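Local coordinates for alpha-fucosidase (Bifidobacterium bifidum, PDB 2EAE), which releases terminal alpha-1,2-linked L-fucose from glycans by hydrolysis as a family 95 glycoside hydrolase, the chain being the catalytic region of a longer bacterial protein, at residues A[674-679]-A[707-712]; A[647-652]-A[703-708]; A[386-391]-A[439-444]. The protein carries 1 engineered substitution. All blocks are in the same frame, centred on the assembly; numbering follows the deposited sequence.

Contact 1 (A[674-679]-A[707-712]); sequences NQHRHM and RYRCFK. With FUL (beta-L-fucopyranose), chain D; GLC (alpha-D-glucopyranose), chain B.
Arg709, on helix 699-710, reaches back to hold the carbonyl oxygen of His678 from the side. Arg709 NE lies 2.8 Å from His678 O in the plane of that carbonyl, and NH1 of Arg709 stands 3.0 Å from the same oxygen, so two N-H groups converge on one buried acceptor lying at the edge of the guanidinium. His676 CB packs over one face of that group. The chain of Arg709 is bent at chi2 (-72°) and chi3 (-147°), which turns its tip back toward the loop although CB starts off the other way; Met679 slides past it in the opposite direction, with SD 3.8 Å from Arg709 CB. Glu651 OE1 forms a salt bridge with Arg709 NH1, giving that nitrogen a second partner beside His678 O. Alongside this grip, the CA-H of Arg709 points almost straight at Asn674 O, and a water joins that oxygen to NH2 of Arg709. The amide of Gln675 folds toward the carbonyl of Phe711, where NE2 of Gln675 makes a weak bond of 3.4 Å to Phe711 O.

The same loop carries pocket residues on its other side: the side chains of Arg677 and His678 leave it away from the helix. His678 NE2 donates to O2 of beta-L-fucopyranose at 2.7 Å, and Arg677 NE and NH2 converge on that same hydroxyl; Trp722 and His760 also bond the sugar. A long arginine suits the inner layer because it spans from helix to loop. The contact thus joins the loop before helix 699-710 to that helix and strand 711-712, with helix 721-733 packed alongside through Arg727.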
# COMPACT_ATOMS: atom_id res chain seq x y z
N ASN A 674 -25.92 -6.88 1.29
CA ASN A 674 -25.20 -6.68 0.02
C ASN A 674 -23.94 -5.81 0.14
O ASN A 674 -23.26 -5.58 -0.88
CB ASN A 674 -26.09 -6.11 -1.08
CG ASN A 674 -27.22 -7.07 -1.51
OD1 ASN A 674 -27.08 -8.29 -1.45
ND2 ASN A 674 -28.30 -6.50 -2.01
N GLN A 675 -23.60 -5.40 1.36
CA GLN A 675 -22.52 -4.40 1.54
C GLN A 675 -21.21 -5.02 1.97
O GLN A 675 -20.46 -4.39 2.72
CB GLN A 675 -22.91 -3.32 2.59
CG GLN A 675 -24.29 -2.67 2.32
CD GLN A 675 -24.36 -2.01 0.97
OE1 GLN A 675 -23.52 -1.17 0.61
NE2 GLN A 675 -25.35 -2.40 0.17
N HIS A 676 -20.93 -6.26 1.54
CA HIS A 676 -19.66 -6.83 1.97
C HIS A 676 -18.50 -5.88 1.59
O HIS A 676 -18.46 -5.37 0.48
CB HIS A 676 -19.48 -8.23 1.41
CG HIS A 676 -18.29 -8.93 1.96
ND1 HIS A 676 -18.11 -9.16 3.31
CD2 HIS A 676 -17.19 -9.43 1.34
CE1 HIS A 676 -16.94 -9.76 3.50
NE2 HIS A 676 -16.39 -9.96 2.31
N ARG A 677 -17.60 -5.66 2.53
CA ARG A 677 -16.47 -4.74 2.35
C ARG A 677 -15.58 -5.14 1.14
O ARG A 677 -15.17 -4.27 0.36
CB ARG A 677 -15.65 -4.64 3.63
CG ARG A 677 -15.10 -5.96 4.18
CD ARG A 677 -14.69 -5.85 5.64
NE ARG A 677 -14.07 -7.11 6.04
CZ ARG A 677 -14.75 -8.21 6.37
NH1 ARG A 677 -16.07 -8.19 6.39
NH2 ARG A 677 -14.11 -9.33 6.67
N HIS A 678 -15.30 -6.43 1.00
CA HIS A 678 -14.52 -6.90 -0.14
C HIS A 678 -15.38 -6.90 -1.40
O HIS A 678 -16.60 -7.13 -1.36
CB HIS A 678 -14.00 -8.34 0.08
CG HIS A 678 -12.95 -8.43 1.14
ND1 HIS A 678 -11.61 -8.36 0.86
CD2 HIS A 678 -13.06 -8.52 2.49
CE1 HIS A 678 -10.93 -8.43 1.99
NE2 HIS A 678 -11.79 -8.51 3.00
N MET A 679 -14.71 -6.70 -2.52
CA MET A 679 -15.34 -6.87 -3.82
C MET A 679 -14.38 -7.75 -4.63
O MET A 679 -13.87 -7.34 -5.67
CB MET A 679 -15.58 -5.51 -4.48
CG MET A 679 -16.47 -4.58 -3.61
SD MET A 679 -17.02 -3.10 -4.48
CE MET A 679 -15.43 -2.47 -5.08
N ARG A 707 -23.02 -1.15 -7.81
CA ARG A 707 -24.19 -0.49 -7.23
C ARG A 707 -24.69 -1.27 -6.03
O ARG A 707 -24.91 -0.70 -4.97
CB ARG A 707 -25.29 -0.29 -8.27
CG ARG A 707 -25.04 0.93 -9.18
CD ARG A 707 -26.23 1.25 -10.11
NE ARG A 707 -26.50 0.18 -11.08
CZ ARG A 707 -26.08 0.17 -12.35
NH1 ARG A 707 -25.38 1.18 -12.85
NH2 ARG A 707 -26.39 -0.86 -13.12
N TYR A 708 -24.84 -2.59 -6.16
CA TYR A 708 -25.29 -3.38 -5.02
C TYR A 708 -24.36 -3.33 -3.81
O TYR A 708 -24.83 -3.37 -2.68
CB TYR A 708 -25.50 -4.84 -5.41
CG TYR A 708 -26.78 -5.05 -6.18
CD1 TYR A 708 -28.01 -4.70 -5.63
CD2 TYR A 708 -26.75 -5.64 -7.44
CE1 TYR A 708 -29.21 -4.93 -6.34
CE2 TYR A 708 -27.94 -5.88 -8.16
CZ TYR A 708 -29.15 -5.51 -7.59
OH TYR A 708 -30.32 -5.75 -8.29
N ARG A 709 -23.05 -3.27 -4.07
CA ARG A 709 -22.02 -3.26 -3.03
C ARG A 709 -21.88 -1.87 -2.37
O ARG A 709 -21.21 -1.74 -1.34
CB ARG A 709 -20.68 -3.68 -3.64
CG ARG A 709 -20.46 -5.24 -3.66
CD ARG A 709 -20.21 -5.78 -2.20
NE ARG A 709 -19.29 -6.92 -2.17
CZ ARG A 709 -19.50 -8.12 -2.73
NH1 ARG A 709 -18.55 -9.01 -2.63
NH2 ARG A 709 -20.63 -8.46 -3.35
N CYS A 710 -22.48 -0.84 -2.97
CA CYS A 710 -22.34 0.54 -2.46
C CYS A 710 -23.62 1.23 -2.07
O CYS A 710 -23.56 2.21 -1.34
CB CYS A 710 -21.68 1.46 -3.48
SG CYS A 710 -20.03 0.93 -3.99
N PHE A 711 -24.76 0.76 -2.59
CA PHE A 711 -26.05 1.43 -2.38
C PHE A 711 -27.11 0.51 -1.79
O PHE A 711 -27.15 -0.67 -2.09
CB PHE A 711 -26.61 2.00 -3.71
CG PHE A 711 -25.80 3.14 -4.30
CD1 PHE A 711 -26.09 4.46 -3.96
CD2 PHE A 711 -24.74 2.89 -5.19
CE1 PHE A 711 -25.34 5.54 -4.48
CE2 PHE A 711 -23.96 3.95 -5.73
CZ PHE A 711 -24.26 5.28 -5.38
N LYS A 712 -27.94 1.08 -0.93
CA LYS A 712 -29.24 0.47 -0.58
C LYS A 712 -30.24 1.38 -1.27
O LYS A 712 -30.42 2.55 -0.87
CB LYS A 712 -29.46 0.44 0.92
CG LYS A 712 -28.61 -0.58 1.63
CD LYS A 712 -28.93 -0.55 3.10
CE LYS A 712 -28.19 -1.60 3.89
NZ LYS A 712 -28.41 -1.33 5.35
C1 FUL D . -9.09 -8.29 5.81
C2 FUL D . -10.38 -7.45 5.87
O2 FUL D . -11.53 -8.31 5.70
C3 FUL D . -10.53 -6.61 7.17
O3 FUL D . -11.52 -5.58 6.95
C4 FUL D . -9.21 -5.95 7.57
O4 FUL D . -8.93 -5.01 6.52
C5 FUL D . -8.10 -7.00 7.63
C6 FUL D . -6.73 -6.41 7.97
O5 FUL D . -7.96 -7.63 6.37
O1 FUL D . -8.69 -8.60 4.46
C1 GLC B . -14.08 -9.44 13.52
C2 GLC B . -12.75 -9.96 14.09
C3 GLC B . -11.55 -9.69 13.20
C4 GLC B . -11.88 -10.02 11.76
C5 GLC B . -12.99 -9.06 11.35
C6 GLC B . -13.35 -9.24 9.89
O1 GLC B . -14.41 -8.17 14.04
O2 GLC B . -12.44 -9.39 15.34
O3 GLC B . -10.53 -10.52 13.68
O4 GLC B . -10.75 -9.85 10.93
O5 GLC B . -14.15 -9.36 12.10
O6 GLC B . -14.12 -10.42 9.81
O HOH W 1 -23.36 -7.28 -3.03
O HOH W 2 -27.90 -3.22 -2.10

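Contact 2 (A[647-652]-A[703-708]); sequences GQIKEW and KTSLRY
Ser705 meets Ile649 because its chi1 of -73° sets OG beside its own backbone N and anti to its carbonyl carbon, aimed from helix 699-710 at the loop that follows helix 631-638. There OG of Ser705 accepts the backbone N-H of Ile649 at 2.8 Å, a somewhat bent bond with an angle of 137° at the hydrogen. Gln648 CB, 3.5 Å from Ser705 OG, and the CB of Ile649 lie close about the hydroxyl, so the short serine side chain brings its hydroxyl close to the loop backbone. Gln648 itself turns its amide away from the helix, toward Glu655.

The preceding residue, Thr704, presents carbon to the loop: its CB is 3.5 Å from Gly647 O, and its methyl CG2 lies against the Gly647 carbonyl and the N of Gln648. Its hydroxyl is bonded to Asp700 O of its own helix. Gly647 has a positive phi of 72°, a conformation that glycine adopts with little strain. Ile649, branched and apolar, packs on Ala701 and Ala702.

A water 2.7 Å from Ser705 OG also bonds Ile649 O weakly. This is structural packing within the family 95 catalytic domain, away from the annotated sites; its clear direct hydrogen bond runs from loop backbone to helix side chain, with carbons of Thr704, Gln648 and Ile649 close against polar atoms of the opposite segment.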
# COMPACT_ATOMS: atom_id res chain seq x y z
N GLY A 647 -28.29 -9.52 -13.23
CA GLY A 647 -27.42 -8.77 -14.13
C GLY A 647 -26.05 -8.39 -13.54
O GLY A 647 -25.37 -7.56 -14.12
N GLN A 648 -25.71 -9.01 -12.41
CA GLN A 648 -24.45 -8.82 -11.65
C GLN A 648 -23.33 -9.73 -12.18
O GLN A 648 -23.58 -10.76 -12.82
CB GLN A 648 -24.66 -9.08 -10.14
CG GLN A 648 -24.54 -10.55 -9.66
CD GLN A 648 -25.69 -11.48 -10.11
OE1 GLN A 648 -26.58 -11.09 -10.90
NE2 GLN A 648 -25.66 -12.72 -9.62
N ILE A 649 -22.08 -9.35 -11.92
CA ILE A 649 -20.98 -10.30 -12.10
C ILE A 649 -21.07 -11.31 -10.97
O ILE A 649 -21.13 -10.92 -9.79
CB ILE A 649 -19.61 -9.58 -12.08
CG1 ILE A 649 -19.56 -8.64 -13.29
CG2 ILE A 649 -18.44 -10.61 -11.99
CD1 ILE A 649 -18.24 -8.16 -13.73
N LYS A 650 -21.14 -12.60 -11.31
CA LYS A 650 -21.23 -13.63 -10.27
C LYS A 650 -19.93 -13.66 -9.45
O LYS A 650 -18.82 -13.55 -10.01
CB LYS A 650 -21.43 -15.01 -10.89
CG LYS A 650 -22.73 -15.21 -11.70
CD LYS A 650 -22.75 -16.64 -12.20
CE LYS A 650 -23.90 -16.82 -13.22
NZ LYS A 650 -23.86 -18.24 -13.68
N GLU A 651 -20.05 -13.80 -8.13
CA GLU A 651 -18.86 -13.98 -7.27
C GLU A 651 -18.47 -15.45 -7.24
O GLU A 651 -17.28 -15.80 -7.05
CB GLU A 651 -19.09 -13.44 -5.86
CG GLU A 651 -17.82 -13.31 -5.03
CD GLU A 651 -17.95 -12.51 -3.71
OE1 GLU A 651 -18.92 -11.75 -3.50
OE2 GLU A 651 -17.01 -12.58 -2.89
N TRP A 652 -19.47 -16.32 -7.37
CA TRP A 652 -19.27 -17.79 -7.47
C TRP A 652 -19.98 -18.36 -8.67
O TRP A 652 -21.07 -17.88 -9.08
CB TRP A 652 -19.75 -18.54 -6.18
CG TRP A 652 -19.19 -17.96 -4.91
CD1 TRP A 652 -18.03 -18.33 -4.30
CD2 TRP A 652 -19.74 -16.89 -4.13
NE1 TRP A 652 -17.81 -17.56 -3.21
CE2 TRP A 652 -18.82 -16.66 -3.06
CE3 TRP A 652 -20.89 -16.10 -4.24
CZ2 TRP A 652 -19.03 -15.67 -2.08
CZ3 TRP A 652 -21.10 -15.09 -3.25
CH2 TRP A 652 -20.17 -14.90 -2.18
N LYS A 703 -20.80 -2.61 -13.13
CA LYS A 703 -21.51 -1.48 -12.56
C LYS A 703 -22.73 -1.92 -11.72
O LYS A 703 -22.95 -1.37 -10.65
CB LYS A 703 -21.93 -0.50 -13.65
CG LYS A 703 -20.77 0.28 -14.27
CD LYS A 703 -21.25 1.15 -15.46
CE LYS A 703 -21.96 2.43 -15.00
NZ LYS A 703 -21.00 3.53 -14.56
N THR A 704 -23.48 -2.92 -12.19
CA THR A 704 -24.57 -3.51 -11.38
C THR A 704 -24.05 -4.04 -10.05
O THR A 704 -24.64 -3.73 -9.00
CB THR A 704 -25.30 -4.61 -12.16
OG1 THR A 704 -25.91 -4.03 -13.32
CG2 THR A 704 -26.35 -5.36 -11.30
N SER A 705 -22.96 -4.83 -10.11
CA SER A 705 -22.30 -5.40 -8.92
C SER A 705 -21.85 -4.29 -7.97
O SER A 705 -22.10 -4.35 -6.74
CB SER A 705 -21.10 -6.27 -9.33
OG SER A 705 -21.52 -7.50 -9.91
N LEU A 706 -21.20 -3.26 -8.54
CA LEU A 706 -20.78 -2.08 -7.75
C LEU A 706 -21.93 -1.37 -7.07
O LEU A 706 -21.85 -1.02 -5.91
CB LEU A 706 -20.05 -1.04 -8.61
CG LEU A 706 -18.61 -1.33 -8.95
CD1 LEU A 706 -18.15 -0.23 -9.93
CD2 LEU A 706 -17.73 -1.33 -7.69
N ARG A 707 -23.02 -1.15 -7.81
CA ARG A 707 -24.19 -0.49 -7.23
C ARG A 707 -24.69 -1.27 -6.03
O ARG A 707 -24.91 -0.70 -4.97
CB ARG A 707 -25.29 -0.29 -8.27
CG ARG A 707 -25.04 0.93 -9.18
CD ARG A 707 -26.23 1.25 -10.11
NE ARG A 707 -26.50 0.18 -11.08
CZ ARG A 707 -26.08 0.17 -12.35
NH1 ARG A 707 -25.38 1.18 -12.85
NH2 ARG A 707 -26.39 -0.86 -13.12
N TYR A 708 -24.84 -2.59 -6.16
CA TYR A 708 -25.29 -3.38 -5.02
C TYR A 708 -24.36 -3.33 -3.81
O TYR A 708 -24.83 -3.37 -2.68
CB TYR A 708 -25.50 -4.84 -5.41
CG TYR A 708 -26.78 -5.05 -6.18
CD1 TYR A 708 -28.01 -4.70 -5.63
CD2 TYR A 708 -26.75 -5.64 -7.44
CE1 TYR A 708 -29.21 -4.93 -6.34
CE2 TYR A 708 -27.94 -5.88 -8.16
CZ TYR A 708 -29.15 -5.51 -7.59
OH TYR A 708 -30.32 -5.75 -8.29
O HOH W 3 -22.09 -8.69 -7.51

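Contact 3 (A[386-391]-A[439-444]); sequences SRENSQ and LAEPLI
Pro442 packs against the type I beta turn of Arg387-Ser390, and Leu439 against Ser386 just before it and Arg387, so that the entry into helix 441-462 meets the loop leaving helix 364-385 in the catalytic domain, an (alpha/alpha)6 barrel as in this family. Leu439 lays its side chain along the backbone of Ser386, with CB 3.2 Å from Ser386 O. Its CD2 runs beside the Arg387 side chain, 3.6 Å from NE, the two side chains pointing the same way. Arg387 is folded at chi2 and chi3, which brings its aliphatic part to the leucine while its guanidinium forms a salt bridge with Asp325.

Pro442 directs its ring at the turn. Pro442 CD lies 3.4 Å from Arg387 O, and its CB faces Ser390. Proline suits the first turn of a helix, where its missing N-H costs no helical bond, and its compact ring lies against the turn. Glu441, just before it, sets CB and CG against CG of Glu388; the two carboxylates stay apart, and that of Glu441 pairs with Arg529. The turn is braced from within by Ser390 OG, which accepts the N-H of Arg387 at 2.9 Å and is also bonded to Gly56 O. Beyond it, Gln391 N bonds Glu76, one of the residues of a calcium site that also includes Ser385 and Leu392.

Ser386, which with Glu388 comes next in buried surface, places OG anti to its backbone N (chi1 -178°). That hydroxyl, also bonded to Tyr428, donates to Leu439 O at 2.8 Å, in the carbonyl plane, and touches Pro442 CG 3.3 Å away.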
# COMPACT_ATOMS: atom_id res chain seq x y z
N SER A 386 8.02 3.97 3.10
CA SER A 386 8.40 3.00 2.04
C SER A 386 9.41 3.68 1.13
O SER A 386 9.02 4.32 0.15
CB SER A 386 7.16 2.56 1.19
OG SER A 386 7.53 1.60 0.19
N ARG A 387 10.68 3.59 1.47
CA ARG A 387 11.72 4.20 0.64
C ARG A 387 12.49 3.12 -0.09
O ARG A 387 12.38 1.95 0.24
CB ARG A 387 12.65 5.08 1.50
CG ARG A 387 11.97 6.39 2.03
CD ARG A 387 11.44 7.26 0.89
NE ARG A 387 12.54 7.75 0.03
CZ ARG A 387 13.29 8.84 0.27
NH1 ARG A 387 13.07 9.63 1.32
NH2 ARG A 387 14.26 9.17 -0.59
N GLU A 388 13.28 3.50 -1.11
CA GLU A 388 14.03 2.51 -1.88
C GLU A 388 14.92 1.58 -1.02
O GLU A 388 15.13 0.42 -1.37
CB GLU A 388 14.82 3.19 -3.01
CG GLU A 388 15.33 2.23 -4.06
CD GLU A 388 16.07 2.93 -5.21
OE1 GLU A 388 16.04 4.18 -5.25
OE2 GLU A 388 16.65 2.22 -6.07
N ASN A 389 15.43 2.08 0.11
CA ASN A 389 16.29 1.31 0.98
C ASN A 389 15.62 0.76 2.23
O ASN A 389 16.29 0.32 3.18
CB ASN A 389 17.53 2.17 1.36
CG ASN A 389 17.20 3.34 2.28
OD1 ASN A 389 16.03 3.69 2.54
ND2 ASN A 389 18.27 3.99 2.79
N SER A 390 14.28 0.79 2.28
CA SER A 390 13.57 0.15 3.39
C SER A 390 13.80 -1.33 3.26
O SER A 390 13.84 -1.88 2.14
CB SER A 390 12.06 0.42 3.34
OG SER A 390 11.77 1.80 3.44
N GLN A 391 13.89 -1.99 4.40
CA GLN A 391 14.03 -3.42 4.42
C GLN A 391 12.68 -4.10 4.16
O GLN A 391 12.67 -5.20 3.67
CB GLN A 391 14.62 -3.89 5.73
CG GLN A 391 16.02 -3.36 5.99
CD GLN A 391 16.72 -4.09 7.13
OE1 GLN A 391 17.09 -5.26 7.01
NE2 GLN A 391 16.90 -3.41 8.23
N LEU A 439 9.81 4.06 -4.96
CA LEU A 439 9.36 3.68 -3.61
C LEU A 439 8.63 2.33 -3.58
O LEU A 439 8.36 1.79 -2.50
CB LEU A 439 8.50 4.79 -3.01
CG LEU A 439 9.11 6.21 -3.00
CD1 LEU A 439 8.29 7.06 -1.99
CD2 LEU A 439 10.61 6.23 -2.64
N ALA A 440 8.34 1.77 -4.76
CA ALA A 440 7.87 0.39 -4.87
C ALA A 440 8.95 -0.69 -4.67
O ALA A 440 8.63 -1.88 -4.52
CB ALA A 440 7.14 0.19 -6.20
N GLU A 441 10.23 -0.30 -4.63
CA GLU A 441 11.32 -1.27 -4.51
C GLU A 441 11.20 -2.27 -3.30
O GLU A 441 11.39 -3.48 -3.49
CB GLU A 441 12.69 -0.56 -4.50
CG GLU A 441 13.92 -1.48 -4.33
CD GLU A 441 14.12 -2.52 -5.45
OE1 GLU A 441 13.60 -2.34 -6.57
OE2 GLU A 441 14.80 -3.54 -5.21
N PRO A 442 10.89 -1.79 -2.07
CA PRO A 442 10.70 -2.75 -0.96
C PRO A 442 9.56 -3.74 -1.18
O PRO A 442 9.66 -4.83 -0.66
CB PRO A 442 10.39 -1.86 0.25
CG PRO A 442 10.02 -0.54 -0.32
CD PRO A 442 10.79 -0.38 -1.59
N LEU A 443 8.52 -3.36 -1.93
CA LEU A 443 7.46 -4.32 -2.27
C LEU A 443 8.03 -5.37 -3.18
O LEU A 443 7.86 -6.59 -2.92
CB LEU A 443 6.24 -3.65 -2.90
CG LEU A 443 5.17 -4.72 -3.22
CD1 LEU A 443 4.71 -5.43 -1.92
CD2 LEU A 443 4.01 -4.15 -4.03
N ILE A 444 8.70 -4.92 -4.25
CA ILE A 444 9.37 -5.91 -5.12
C ILE A 444 10.29 -6.87 -4.38
O ILE A 444 10.22 -8.08 -4.62
CB ILE A 444 10.06 -5.29 -6.33
CG1 ILE A 444 9.14 -4.30 -7.07
CG2 ILE A 444 10.57 -6.41 -7.26
CD1 ILE A 444 9.85 -3.48 -8.18
O HOH W 4 11.17 -5.87 1.44

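In the fold
Going from the N terminus, contact 3 is met first: it closes the loop from the end of helix 364-385 to the start of helix 441-462, beside a calcium site, and is complete before the others open. Contact 2 then begins at 647-652 and returns on helix 699-710. Contact 1 opens inside that span, at 674-679, and closes slightly later, on 707-712, so the two loops overlap and share Arg707 and Tyr708. They touch through the Glu651-Arg709 salt bridge and the packing of Met679 on Leu706. Helix 699-710 thus ties two loops together, whereas contact 3 lies about 33 Å from contact 1, centre to centre.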